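Long-range contacts in salicylate carboxymethyltransferase (Clarkia breweri, PDB 1M6E), which transfers the methyl group of S-adenosyl-L-methionine to the carboxylate of the plant hormone salicylic acid, giving volatile methyl salicylate: residues P34-A39 against R204-I209; K75-L80 against N88-Q93; Q197-G202 against L354-D359. One frame throughout, in Å; residues are numbered along the deposited sequence.

Interaction 1. Residues P34-A39 against R204-I209; sequences PITEAA and RMVLTI
Helix residues P34-A39 run almost exactly antiparallel to strand residues R204-I209, at 172° between their N-to-C directions, and the two short axes come within 9.1 Å of each other. T36 stands opposite V206, with 6.5 Å between the two CA atoms, and A39 stands opposite R204. No hydrogen bond joins the segments, which meet by van der Waals contact alone, mostly between methyl groups and along one bent arginine chain. V206 points toward the helix and divides its two methyls among three helix residues. CG1, anti to the backbone N (chi1 -176°), lies 4.0 Å from T36 OG1 and, more loosely, near CG2 of I35, while CG2 reaches A39 CB at 3.7 Å and also touches CG2 of T36. The T36 hydroxyl is satisfied by the carbonyl O of T32, just before its helix begins. This is a helix laid on one face of a Rossmann-like sheet, the core of SAM-dependent methyltransferases, and strand 204-211 continues the parallel part of that sheet beyond strand 143-146. At the far end of the contact R204 also points toward the helix, but its chain bends at chi2 and chi3 and passes beside A39. R204 CG lies 3.5 Å from A39 O, and NE is 4.1 Å from A39 CB. The guanidinium meets that carbonyl obliquely, and its NH2 makes a weak hydrogen bond to S353 on the adjoining strand 346-355.

Interaction 2. Residues K75-L80 against N88-Q93; sequences KTVEEL and NSPEYQ
The beta-alpha-beta unit formed by strand 52-58, helix 74-82 and strand 91-98 is closed here, where helix residues V77 and E78 meet S89, P90 and Y92 at the entry to the returning strand. E78 bends at chi2 (-61°), and its carboxylate lies between two hydroxyls. S89 OG donates to E78 OE1 over 2.8 Å, using the syn lone pair of that oxygen. Y92 OH is modelled as donating to E78 OE2 at the ring edge, but the separation is very short and OE2 is crowded in the model, so the details of this bond are doubtful. Carboxylate and ring planes are turned 86° apart. V77 and Y92 reach toward each other tip to tip, V77 CG1 coming up to Y92 OH and lying 4.1 Å from Y92 CE2, while P90 CG sits 4.0 Å above one face of the ring, offset toward the rim. L53 of the first strand touches V77, P90 and Y92 together. The S89 hydroxyl, and the Y92 hydroxyl if the uncertain place of OE2 is broadly right, would be expected to favour the charged carboxylate; R81, in a long, weak ion pair with E78 OE1, would probably act likewise.

Interaction 3. Residues Q197-G202 against L354-D359; sequences QEVVPG and LIRKSD
V199 and R356 cross obliquely where the turn after helix 181-198 passes the chain leaving strand 346-355, at one end of the Rossmann-like sheet. V199 points toward the C-terminal segment, and its CG1 meets R356 CB at 3.5 Å. R356 also points toward its partner: CG stands anti to the backbone N (chi1 172°), against V199 O and the P201 backbone, a bend at chi2 turns CD, and the side-chain end leads away. R356 CB lies 3.4 Å from V200 O, and R356 CG is 3.5 Å from V199 O and 3.6 Å from P201 CA. V199 O lies near the plane of the guanidinium, at its edge, yet no hydrogen bond forms across the segments; instead R356 NH1 bonds to the carbonyl O of S271. S358 CB sits over one face of the same group, offset toward the rim. The contact is at the surface, joining the helix-to-strand turn to the last residues of the chain by van der Waals packing. Beyond P201, which approaches the K357 carbonyl with its CB, the turn reaches the last residue of strand 346-355 at G202, whose O lies 3.4 Å from I355 CG2.

In the fold
All three contacts reach one mixed sheet and lie on the same side of the centre of the chain. Interactions 1 and 3 have centres 14 Å apart and lie on neighbouring antiparallel strands, 204-211 and 346-355 respectively: M205 N probably hydrogen-bonds to L354 O between them. Interaction 2 lies 17 Å from interaction 1, centre to centre, and helices 33-44 and 74-82 meet through a probable hydrogen bond between T76 OG1 and E37 OE1; interactions 2 and 3 do not touch. Along the chain, interaction 2 falls between the two segments of interaction 1, whereas interactions 1 and 3 alternate. Helix 33-44, a beta-alpha-beta unit and the C-terminal strand are thus tied to the sheet that also carries the cofactor site.

Interaction 1. Residues P34-A39 against R204-I209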
ATOM      1  N   PRO A  34     -16.139 -16.178 -17.389  1.00 52.69           N
ATOM      2  CA  PRO A  34     -15.927 -17.456 -18.073  1.00 54.55           C
ATOM      3  C   PRO A  34     -14.503 -17.694 -18.575  1.00 59.94           C
ATOM      4  O   PRO A  34     -13.930 -18.778 -18.363  1.00 63.66           O
ATOM      5  CB  PRO A  34     -16.932 -17.395 -19.223  1.00 55.63           C
ATOM      6  CG  PRO A  34     -18.052 -16.625 -18.644  1.00 45.18           C
ATOM      7  CD  PRO A  34     -17.328 -15.502 -17.947  1.00 53.58           C
ATOM      8  N   ILE A  35     -13.945 -16.685 -19.247  1.00 59.07           N
ATOM      9  CA  ILE A  35     -12.596 -16.773 -19.817  1.00 55.34           C
ATOM     10  C   ILE A  35     -11.575 -17.009 -18.702  1.00 56.89           C
ATOM     11  O   ILE A  35     -10.560 -17.709 -18.890  1.00 55.18           O
ATOM     12  CB  ILE A  35     -12.209 -15.474 -20.619  1.00 57.27           C
ATOM     13  CG1 ILE A  35     -13.319 -15.080 -21.606  1.00 43.28           C
ATOM     14  CG2 ILE A  35     -10.902 -15.713 -21.395  1.00 50.87           C
ATOM     15  CD1 ILE A  35     -14.640 -14.627 -20.943  1.00 49.48           C
ATOM     16  N   THR A  36     -11.865 -16.428 -17.537  1.00 57.51           N
ATOM     17  CA  THR A  36     -11.015 -16.556 -16.354  1.00 59.73           C
ATOM     18  C   THR A  36     -11.243 -17.882 -15.604  1.00 63.08           C
ATOM     19  O   THR A  36     -10.361 -18.367 -14.886  1.00 64.99           O
ATOM     20  CB  THR A  36     -11.260 -15.404 -15.397  1.00 50.22           C
ATOM     21  OG1 THR A  36     -11.630 -14.247 -16.148  1.00 51.91           O
ATOM     22  CG2 THR A  36      -9.993 -15.093 -14.630  1.00 52.37           C
ATOM     23  N   GLU A  37     -12.430 -18.456 -15.770  1.00 61.30           N
ATOM     24  CA  GLU A  37     -12.755 -19.729 -15.156  1.00 61.74           C
ATOM     25  C   GLU A  37     -11.919 -20.826 -15.829  1.00 61.59           C
ATOM     26  O   GLU A  37     -11.291 -21.687 -15.164  1.00 50.16           O
ATOM     27  CB  GLU A  37     -14.249 -19.984 -15.329  1.00 71.68           C
ATOM     28  CG  GLU A  37     -15.048 -19.003 -14.533  1.00 85.32           C
ATOM     29  CD  GLU A  37     -14.367 -18.742 -13.198  1.00104.26           C
ATOM     30  OE1 GLU A  37     -14.109 -19.728 -12.469  1.00104.84           O
ATOM     31  OE2 GLU A  37     -14.065 -17.565 -12.881  1.00119.50           O
ATOM     32  N   ALA A  38     -11.918 -20.769 -17.157  1.00 44.24           N
ATOM     33  CA  ALA A  38     -11.156 -21.699 -17.946  1.00 49.96           C
ATOM     34  C   ALA A  38      -9.719 -21.551 -17.496  1.00 58.32           C
ATOM     35  O   ALA A  38      -9.019 -22.527 -17.182  1.00 60.18           O
ATOM     36  CB  ALA A  38     -11.267 -21.328 -19.393  1.00 68.54           C
ATOM     37  N   ALA A  39      -9.292 -20.293 -17.479  1.00 57.11           N
ATOM     38  CA  ALA A  39      -7.950 -19.927 -17.084  1.00 45.41           C
ATOM     39  C   ALA A  39      -7.484 -20.540 -15.760  1.00 41.50           C
ATOM     40  O   ALA A  39      -6.429 -21.147 -15.727  1.00 32.76           O
ATOM     41  CB  ALA A  39      -7.861 -18.429 -17.022  1.00 53.57           C
ATOM     42  N   ARG A 204      -0.969 -18.244 -15.934  1.00 51.57           N
ATOM     43  CA  ARG A 204      -1.954 -17.659 -16.870  1.00 54.20           C
ATOM     44  C   ARG A 204      -2.119 -16.138 -16.686  1.00 52.18           C
ATOM     45  O   ARG A 204      -1.867 -15.612 -15.599  1.00 51.92           O
ATOM     46  CB  ARG A 204      -3.328 -18.317 -16.679  1.00 57.37           C
ATOM     47  CG  ARG A 204      -3.330 -19.842 -16.663  1.00 65.57           C
ATOM     48  CD  ARG A 204      -3.374 -20.445 -18.065  1.00 67.11           C
ATOM     49  NE  ARG A 204      -4.607 -20.110 -18.775  1.00 69.87           N
ATOM     50  CZ  ARG A 204      -5.125 -20.840 -19.760  1.00 71.86           C
ATOM     51  NH1 ARG A 204      -4.527 -21.961 -20.160  1.00 59.84           N
ATOM     52  NH2 ARG A 204      -6.243 -20.442 -20.353  1.00 78.16           N
ATOM     53  N   MET A 205      -2.537 -15.442 -17.749  1.00 40.51           N
ATOM     54  CA  MET A 205      -2.754 -14.003 -17.713  1.00 39.52           C
ATOM     55  C   MET A 205      -4.013 -13.701 -18.468  1.00 42.78           C
ATOM     56  O   MET A 205      -4.074 -14.009 -19.639  1.00 54.71           O
ATOM     57  CB  MET A 205      -1.657 -13.231 -18.430  1.00 47.06           C
ATOM     58  CG  MET A 205      -0.381 -12.987 -17.672  1.00 55.72           C
ATOM     59  SD  MET A 205       0.450 -11.461 -18.240  1.00 62.09           S
ATOM     60  CE  MET A 205       0.679 -11.755 -19.953  1.00 59.65           C
ATOM     61  N   VAL A 206      -5.006 -13.091 -17.828  1.00 45.58           N
ATOM     62  CA  VAL A 206      -6.236 -12.730 -18.522  1.00 43.95           C
ATOM     63  C   VAL A 206      -6.334 -11.187 -18.570  1.00 56.54           C
ATOM     64  O   VAL A 206      -6.765 -10.525 -17.617  1.00 69.12           O
ATOM     65  CB  VAL A 206      -7.464 -13.332 -17.814  1.00 45.25           C
ATOM     66  CG1 VAL A 206      -8.722 -13.030 -18.622  1.00 31.21           C
ATOM     67  CG2 VAL A 206      -7.263 -14.844 -17.600  1.00 30.65           C
ATOM     68  N   LEU A 207      -5.919 -10.630 -19.702  1.00 54.52           N
ATOM     69  CA  LEU A 207      -5.897  -9.196 -19.928  1.00 49.60           C
ATOM     70  C   LEU A 207      -7.122  -8.724 -20.714  1.00 51.76           C
ATOM     71  O   LEU A 207      -7.475  -9.320 -21.718  1.00 63.50           O
ATOM     72  CB  LEU A 207      -4.602  -8.855 -20.663  1.00 38.80           C
ATOM     73  CG  LEU A 207      -3.368  -9.454 -19.964  1.00 43.42           C
ATOM     74  CD1 LEU A 207      -2.080  -8.988 -20.638  1.00 42.56           C
ATOM     75  CD2 LEU A 207      -3.364  -9.034 -18.507  1.00 52.45           C
ATOM     76  N   THR A 208      -7.772  -7.665 -20.239  1.00 48.62           N
ATOM     77  CA  THR A 208      -8.968  -7.092 -20.878  1.00 53.49           C
ATOM     78  C   THR A 208      -8.665  -5.618 -21.202  1.00 54.95           C
ATOM     79  O   THR A 208      -8.784  -4.751 -20.344  1.00 57.69           O
ATOM     80  CB  THR A 208     -10.232  -7.117 -19.913  1.00 55.36           C
ATOM     81  OG1 THR A 208     -10.548  -8.468 -19.534  1.00 57.28           O
ATOM     82  CG2 THR A 208     -11.450  -6.429 -20.577  1.00 21.43           C
ATOM     83  N   ILE A 209      -8.285  -5.331 -22.437  1.00 48.04           N
ATOM     84  CA  ILE A 209      -7.957  -3.967 -22.828  1.00 40.84           C
ATOM     85  C   ILE A 209      -9.129  -3.374 -23.560  1.00 41.28           C
ATOM     86  O   ILE A 209      -9.743  -4.047 -24.389  1.00 47.55           O
ATOM     87  CB  ILE A 209      -6.750  -3.936 -23.820  1.00 46.49           C
ATOM     88  CG1 ILE A 209      -5.513  -4.560 -23.174  1.00 51.47           C
ATOM     89  CG2 ILE A 209      -6.476  -2.508 -24.281  1.00 38.69           C
ATOM     90  CD1 ILE A 209      -4.357  -4.761 -24.138  1.00 62.47           C
TER

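Interaction 2. Residues K75-L80 against N88-Q93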
ATOM      1  N   LYS A  75     -12.247 -17.855  -5.221  1.00 47.48           N
ATOM      2  CA  LYS A  75     -13.530 -18.507  -5.069  1.00 53.99           C
ATOM      3  C   LYS A  75     -13.402 -19.822  -5.828  1.00 58.74           C
ATOM      4  O   LYS A  75     -13.196 -20.892  -5.238  1.00 66.04           O
ATOM      5  CB  LYS A  75     -14.624 -17.675  -5.719  1.00 54.29           C
ATOM      6  CG  LYS A  75     -16.004 -18.069  -5.267  1.00 59.87           C
ATOM      7  CD  LYS A  75     -16.317 -17.441  -3.915  1.00 72.03           C
ATOM      8  CE  LYS A  75     -16.571 -15.937  -4.051  1.00 77.37           C
ATOM      9  NZ  LYS A  75     -16.704 -15.251  -2.732  1.00 76.93           N
ATOM     10  N   THR A  76     -13.513 -19.712  -7.152  1.00 47.93           N
ATOM     11  CA  THR A  76     -13.409 -20.833  -8.077  1.00 38.19           C
ATOM     12  C   THR A  76     -12.419 -21.897  -7.666  1.00 40.89           C
ATOM     13  O   THR A  76     -12.744 -23.065  -7.697  1.00 48.12           O
ATOM     14  CB  THR A  76     -12.996 -20.357  -9.475  1.00 39.51           C
ATOM     15  OG1 THR A  76     -14.025 -19.537 -10.033  1.00 43.91           O
ATOM     16  CG2 THR A  76     -12.753 -21.526 -10.377  1.00 47.87           C
ATOM     17  N   VAL A  77     -11.197 -21.495  -7.318  1.00 49.37           N
ATOM     18  CA  VAL A  77     -10.155 -22.444  -6.917  1.00 46.65           C
ATOM     19  C   VAL A  77     -10.624 -23.229  -5.720  1.00 47.62           C
ATOM     20  O   VAL A  77     -10.491 -24.443  -5.686  1.00 50.44           O
ATOM     21  CB  VAL A  77      -8.819 -21.748  -6.546  1.00 45.00           C
ATOM     22  CG1 VAL A  77      -7.817 -22.774  -5.957  1.00 32.37           C
ATOM     23  CG2 VAL A  77      -8.232 -21.077  -7.779  1.00 45.27           C
ATOM     24  N   GLU A  78     -11.169 -22.547  -4.728  1.00 48.82           N
ATOM     25  CA  GLU A  78     -11.645 -23.261  -3.566  1.00 55.44           C
ATOM     26  C   GLU A  78     -12.702 -24.301  -3.985  1.00 59.48           C
ATOM     27  O   GLU A  78     -12.665 -25.452  -3.539  1.00 52.71           O
ATOM     28  CB  GLU A  78     -12.198 -22.271  -2.554  1.00 45.39           C
ATOM     29  CG  GLU A  78     -11.104 -21.532  -1.870  1.00 63.65           C
ATOM     30  CD  GLU A  78     -10.181 -22.474  -1.106  1.00 83.29           C
ATOM     31  OE1 GLU A  78     -10.558 -22.910   0.012  1.00 88.66           O
ATOM     32  OE2 GLU A  78      -9.084 -22.788  -1.631  1.00 89.86           O
ATOM     33  N   GLU A  79     -13.613 -23.903  -4.872  1.00 59.53           N
ATOM     34  CA  GLU A  79     -14.675 -24.797  -5.331  1.00 65.62           C
ATOM     35  C   GLU A  79     -14.162 -26.019  -6.095  1.00 60.89           C
ATOM     36  O   GLU A  79     -14.880 -26.983  -6.270  1.00 63.69           O
ATOM     37  CB  GLU A  79     -15.689 -24.006  -6.171  1.00 69.80           C
ATOM     38  CG  GLU A  79     -16.863 -24.810  -6.711  1.00 79.59           C
ATOM     39  CD  GLU A  79     -18.031 -23.911  -7.123  1.00 99.07           C
ATOM     40  OE1 GLU A  79     -18.927 -24.359  -7.889  1.00100.28           O
ATOM     41  OE2 GLU A  79     -18.054 -22.746  -6.662  1.00101.98           O
ATOM     42  N   LEU A  80     -12.924 -25.966  -6.559  1.00 62.14           N
ATOM     43  CA  LEU A  80     -12.324 -27.095  -7.257  1.00 68.07           C
ATOM     44  C   LEU A  80     -11.676 -27.997  -6.199  1.00 73.46           C
ATOM     45  O   LEU A  80     -11.973 -29.176  -6.102  1.00 79.25           O
ATOM     46  CB  LEU A  80     -11.233 -26.630  -8.215  1.00 60.59           C
ATOM     47  CG  LEU A  80     -11.635 -25.957  -9.505  1.00 65.71           C
ATOM     48  CD1 LEU A  80     -10.421 -25.259 -10.122  1.00 79.52           C
ATOM     49  CD2 LEU A  80     -12.180 -27.006 -10.437  1.00 72.13           C
ATOM     50  N   ASN A  88      -6.396 -30.065   0.468  1.00109.53           N
ATOM     51  CA  ASN A  88      -6.188 -28.787   1.164  1.00 97.75           C
ATOM     52  C   ASN A  88      -6.138 -27.654   0.132  1.00 89.56           C
ATOM     53  O   ASN A  88      -5.801 -27.887  -1.036  1.00 84.61           O
ATOM     54  CB  ASN A  88      -4.866 -28.812   1.929  1.00 97.69           C
ATOM     55  CG  ASN A  88      -5.036 -29.160   3.380  1.00 92.52           C
ATOM     56  OD1 ASN A  88      -5.487 -28.336   4.174  1.00 98.14           O
ATOM     57  ND2 ASN A  88      -4.676 -30.383   3.741  1.00 85.62           N
ATOM     58  N   SER A  89      -6.456 -26.436   0.568  1.00 76.17           N
ATOM     59  CA  SER A  89      -6.451 -25.282  -0.317  1.00 63.04           C
ATOM     60  C   SER A  89      -5.087 -24.689  -0.224  1.00 58.56           C
ATOM     61  O   SER A  89      -4.355 -24.970   0.709  1.00 55.38           O
ATOM     62  CB  SER A  89      -7.464 -24.258   0.149  1.00 65.18           C
ATOM     63  OG  SER A  89      -8.651 -24.900   0.591  1.00 69.16           O
ATOM     64  N   PRO A  90      -4.693 -23.895  -1.213  1.00 58.28           N
ATOM     65  CA  PRO A  90      -3.355 -23.325  -1.074  1.00 60.78           C
ATOM     66  C   PRO A  90      -3.574 -22.040  -0.309  1.00 65.77           C
ATOM     67  O   PRO A  90      -4.725 -21.710   0.004  1.00 73.05           O
ATOM     68  CB  PRO A  90      -2.946 -23.060  -2.519  1.00 56.53           C
ATOM     69  CG  PRO A  90      -4.243 -22.655  -3.154  1.00 57.50           C
ATOM     70  CD  PRO A  90      -5.220 -23.684  -2.572  1.00 55.82           C
ATOM     71  N   GLU A  91      -2.496 -21.333   0.020  1.00 65.40           N
ATOM     72  CA  GLU A  91      -2.621 -20.035   0.681  1.00 65.23           C
ATOM     73  C   GLU A  91      -2.646 -19.060  -0.487  1.00 66.61           C
ATOM     74  O   GLU A  91      -1.869 -19.210  -1.439  1.00 70.63           O
ATOM     75  CB  GLU A  91      -1.412 -19.738   1.562  1.00 65.76           C
ATOM     76  CG  GLU A  91      -1.440 -20.459   2.878  1.00 76.03           C
ATOM     77  CD  GLU A  91      -0.182 -20.238   3.698  1.00 82.13           C
ATOM     78  OE1 GLU A  91       0.919 -20.575   3.199  1.00 82.01           O
ATOM     79  OE2 GLU A  91      -0.299 -19.740   4.844  1.00 80.09           O
ATOM     80  N   TYR A  92      -3.534 -18.076  -0.457  1.00 56.88           N
ATOM     81  CA  TYR A  92      -3.566 -17.157  -1.579  1.00 48.08           C
ATOM     82  C   TYR A  92      -2.718 -15.948  -1.290  1.00 45.99           C
ATOM     83  O   TYR A  92      -2.814 -15.363  -0.202  1.00 46.61           O
ATOM     84  CB  TYR A  92      -4.993 -16.744  -1.886  1.00 46.02           C
ATOM     85  CG  TYR A  92      -5.857 -17.920  -2.195  1.00 55.14           C
ATOM     86  CD1 TYR A  92      -6.379 -18.721  -1.171  1.00 54.45           C
ATOM     87  CD2 TYR A  92      -6.112 -18.278  -3.518  1.00 66.24           C
ATOM     88  CE1 TYR A  92      -7.138 -19.858  -1.462  1.00 65.23           C
ATOM     89  CE2 TYR A  92      -6.867 -19.408  -3.822  1.00 74.16           C
ATOM     90  CZ  TYR A  92      -7.376 -20.192  -2.794  1.00 73.95           C
ATOM     91  OH  TYR A  92      -8.112 -21.302  -3.125  1.00 77.06           O
ATOM     92  N   GLN A  93      -1.854 -15.597  -2.241  1.00 35.46           N
ATOM     93  CA  GLN A  93      -1.010 -14.429  -2.058  1.00 44.52           C
ATOM     94  C   GLN A  93      -1.268 -13.420  -3.141  1.00 44.11           C
ATOM     95  O   GLN A  93      -0.810 -13.560  -4.271  1.00 46.53           O
ATOM     96  CB  GLN A  93       0.441 -14.795  -2.058  1.00 41.10           C
ATOM     97  CG  GLN A  93       1.297 -13.618  -1.800  1.00 47.21           C
ATOM     98  CD  GLN A  93       2.686 -14.062  -1.556  1.00 55.57           C
ATOM     99  OE1 GLN A  93       3.198 -14.901  -2.304  1.00 61.17           O
ATOM    100  NE2 GLN A  93       3.326 -13.525  -0.508  1.00 45.67           N
TER

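Interaction 3. Residues Q197-G202 against L354-D359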
ATOM      1  N   GLN A 197       8.963 -12.732 -17.528  1.00 39.51           N
ATOM      2  CA  GLN A 197       9.996 -13.136 -16.600  1.00 41.24           C
ATOM      3  C   GLN A 197       9.485 -13.484 -15.224  1.00 53.34           C
ATOM      4  O   GLN A 197      10.139 -14.222 -14.473  1.00 63.97           O
ATOM      5  CB  GLN A 197      11.004 -12.026 -16.410  1.00 39.63           C
ATOM      6  CG  GLN A 197      11.828 -11.633 -17.590  1.00 45.78           C
ATOM      7  CD  GLN A 197      13.149 -11.054 -17.121  1.00 67.14           C
ATOM      8  OE1 GLN A 197      13.995 -11.780 -16.558  1.00 66.64           O
ATOM      9  NE2 GLN A 197      13.332  -9.743 -17.316  1.00 62.92           N
ATOM     10  N   GLU A 198       8.328 -12.938 -14.879  1.00 54.05           N
ATOM     11  CA  GLU A 198       7.778 -13.150 -13.546  1.00 55.12           C
ATOM     12  C   GLU A 198       6.693 -14.205 -13.488  1.00 47.80           C
ATOM     13  O   GLU A 198       6.403 -14.749 -12.434  1.00 47.04           O
ATOM     14  CB  GLU A 198       7.229 -11.823 -13.009  1.00 64.95           C
ATOM     15  CG  GLU A 198       8.161 -10.635 -13.219  1.00 62.12           C
ATOM     16  CD  GLU A 198       7.430  -9.325 -13.168  1.00 64.15           C
ATOM     17  OE1 GLU A 198       6.334  -9.249 -13.769  1.00 65.77           O
ATOM     18  OE2 GLU A 198       7.953  -8.383 -12.543  1.00 44.09           O
ATOM     19  N   VAL A 199       6.071 -14.470 -14.625  1.00 48.82           N
ATOM     20  CA  VAL A 199       5.022 -15.465 -14.688  1.00 36.93           C
ATOM     21  C   VAL A 199       5.668 -16.809 -14.870  1.00 43.93           C
ATOM     22  O   VAL A 199       6.476 -17.036 -15.765  1.00 49.54           O
ATOM     23  CB  VAL A 199       4.076 -15.168 -15.819  1.00 31.66           C
ATOM     24  CG1 VAL A 199       3.286 -16.357 -16.159  1.00 41.68           C
ATOM     25  CG2 VAL A 199       3.134 -14.053 -15.400  1.00 45.41           C
ATOM     26  N   VAL A 200       5.325 -17.691 -13.959  1.00 52.59           N
ATOM     27  CA  VAL A 200       5.833 -19.046 -13.925  1.00 51.40           C
ATOM     28  C   VAL A 200       5.380 -19.783 -15.199  1.00 59.47           C
ATOM     29  O   VAL A 200       4.260 -19.582 -15.667  1.00 61.49           O
ATOM     30  CB  VAL A 200       5.284 -19.689 -12.658  1.00 48.28           C
ATOM     31  CG1 VAL A 200       4.103 -20.570 -13.000  1.00 29.36           C
ATOM     32  CG2 VAL A 200       6.404 -20.356 -11.885  1.00 43.59           C
ATOM     33  N   PRO A 201       6.229 -20.664 -15.763  1.00 64.29           N
ATOM     34  CA  PRO A 201       5.926 -21.422 -16.988  1.00 65.40           C
ATOM     35  C   PRO A 201       4.509 -22.005 -17.178  1.00 70.63           C
ATOM     36  O   PRO A 201       4.031 -22.122 -18.310  1.00 66.07           O
ATOM     37  CB  PRO A 201       7.023 -22.475 -17.006  1.00 62.93           C
ATOM     38  CG  PRO A 201       7.306 -22.679 -15.554  1.00 61.87           C
ATOM     39  CD  PRO A 201       7.375 -21.271 -15.071  1.00 61.49           C
ATOM     40  N   GLY A 202       3.832 -22.391 -16.104  1.00 68.56           N
ATOM     41  CA  GLY A 202       2.475 -22.877 -16.285  1.00 72.15           C
ATOM     42  C   GLY A 202       1.459 -21.723 -16.215  1.00 78.98           C
ATOM     43  O   GLY A 202       0.354 -21.808 -16.768  1.00 76.78           O
ATOM     44  N   LEU A 354      -3.976 -16.053 -21.778  1.00 44.44           N
ATOM     45  CA  LEU A 354      -2.654 -16.451 -22.262  1.00 45.90           C
ATOM     46  C   LEU A 354      -1.993 -17.419 -21.337  1.00 50.38           C
ATOM     47  O   LEU A 354      -2.468 -17.627 -20.213  1.00 54.32           O
ATOM     48  CB  LEU A 354      -1.727 -15.226 -22.395  1.00 49.07           C
ATOM     49  CG  LEU A 354      -2.167 -13.972 -23.197  1.00 59.94           C
ATOM     50  CD1 LEU A 354      -1.259 -12.753 -22.874  1.00 42.80           C
ATOM     51  CD2 LEU A 354      -2.154 -14.293 -24.695  1.00 39.66           C
ATOM     52  N   ILE A 355      -0.900 -18.020 -21.820  1.00 49.77           N
ATOM     53  CA  ILE A 355      -0.118 -18.972 -21.018  1.00 51.55           C
ATOM     54  C   ILE A 355       1.366 -18.745 -21.229  1.00 45.07           C
ATOM     55  O   ILE A 355       1.827 -18.668 -22.354  1.00 51.56           O
ATOM     56  CB  ILE A 355      -0.359 -20.481 -21.376  1.00 51.99           C
ATOM     57  CG1 ILE A 355      -1.757 -20.730 -21.926  1.00 50.58           C
ATOM     58  CG2 ILE A 355      -0.230 -21.314 -20.122  1.00 47.88           C
ATOM     59  CD1 ILE A 355      -2.085 -22.183 -22.056  1.00 37.00           C
ATOM     60  N   ARG A 356       2.109 -18.595 -20.148  1.00 52.43           N
ATOM     61  CA  ARG A 356       3.543 -18.434 -20.271  1.00 60.83           C
ATOM     62  C   ARG A 356       3.805 -19.778 -20.925  1.00 63.94           C
ATOM     63  O   ARG A 356       3.202 -20.767 -20.497  1.00 56.52           O
ATOM     64  CB  ARG A 356       4.193 -18.357 -18.879  1.00 57.74           C
ATOM     65  CG  ARG A 356       5.702 -18.370 -18.893  1.00 52.75           C
ATOM     66  CD  ARG A 356       6.219 -17.364 -19.893  1.00 55.94           C
ATOM     67  NE  ARG A 356       7.659 -17.466 -20.041  1.00 66.39           N
ATOM     68  CZ  ARG A 356       8.300 -17.231 -21.174  1.00 71.23           C
ATOM     69  NH1 ARG A 356       7.630 -16.882 -22.267  1.00 63.68           N
ATOM     70  NH2 ARG A 356       9.615 -17.358 -21.209  1.00 85.64           N
ATOM     71  N   LYS A 357       4.632 -19.833 -21.970  1.00 64.55           N
ATOM     72  CA  LYS A 357       4.862 -21.119 -22.606  1.00 65.41           C
ATOM     73  C   LYS A 357       6.220 -21.599 -22.207  1.00 67.94           C
ATOM     74  O   LYS A 357       6.500 -21.712 -21.012  1.00 55.73           O
ATOM     75  CB  LYS A 357       4.679 -21.047 -24.150  1.00 64.50           C
ATOM     76  CG  LYS A 357       5.687 -20.239 -24.984  1.00 74.73           C
ATOM     77  CD  LYS A 357       5.262 -20.155 -26.484  1.00 74.58           C
ATOM     78  CE  LYS A 357       6.299 -19.422 -27.356  1.00 74.28           C
ATOM     79  NZ  LYS A 357       5.704 -18.710 -28.541  1.00 79.11           N
ATOM     80  N   SER A 358       7.038 -21.900 -23.213  1.00 86.60           N
ATOM     81  CA  SER A 358       8.422 -22.343 -23.060  1.00 90.90           C
ATOM     82  C   SER A 358       8.671 -23.272 -21.868  1.00 92.91           C
ATOM     83  O   SER A 358       7.778 -24.003 -21.418  1.00 80.13           O
ATOM     84  CB  SER A 358       9.331 -21.096 -22.975  1.00 92.19           C
ATOM     85  OG  SER A 358      10.699 -21.401 -23.188  1.00100.69           O
ATOM     86  N   ASP A 359       9.911 -23.218 -21.389  1.00103.97           N
ATOM     87  CA  ASP A 359      10.436 -23.999 -20.268  1.00117.81           C
ATOM     88  C   ASP A 359      11.932 -24.230 -20.565  1.00123.93           C
ATOM     89  O   ASP A 359      12.500 -25.241 -20.085  1.00126.47           O
ATOM     90  CB  ASP A 359       9.719 -25.357 -20.141  1.00122.65           C
ATOM     91  CG  ASP A 359       9.921 -26.254 -21.372  1.00127.18           C
ATOM     92  OD1 ASP A 359       9.395 -25.917 -22.455  1.00132.08           O
ATOM     93  OD2 ASP A 359      10.610 -27.295 -21.258  1.00119.49           O
ATOM     94  OXT ASP A 359      12.527 -23.385 -21.283  1.00127.48           O
TER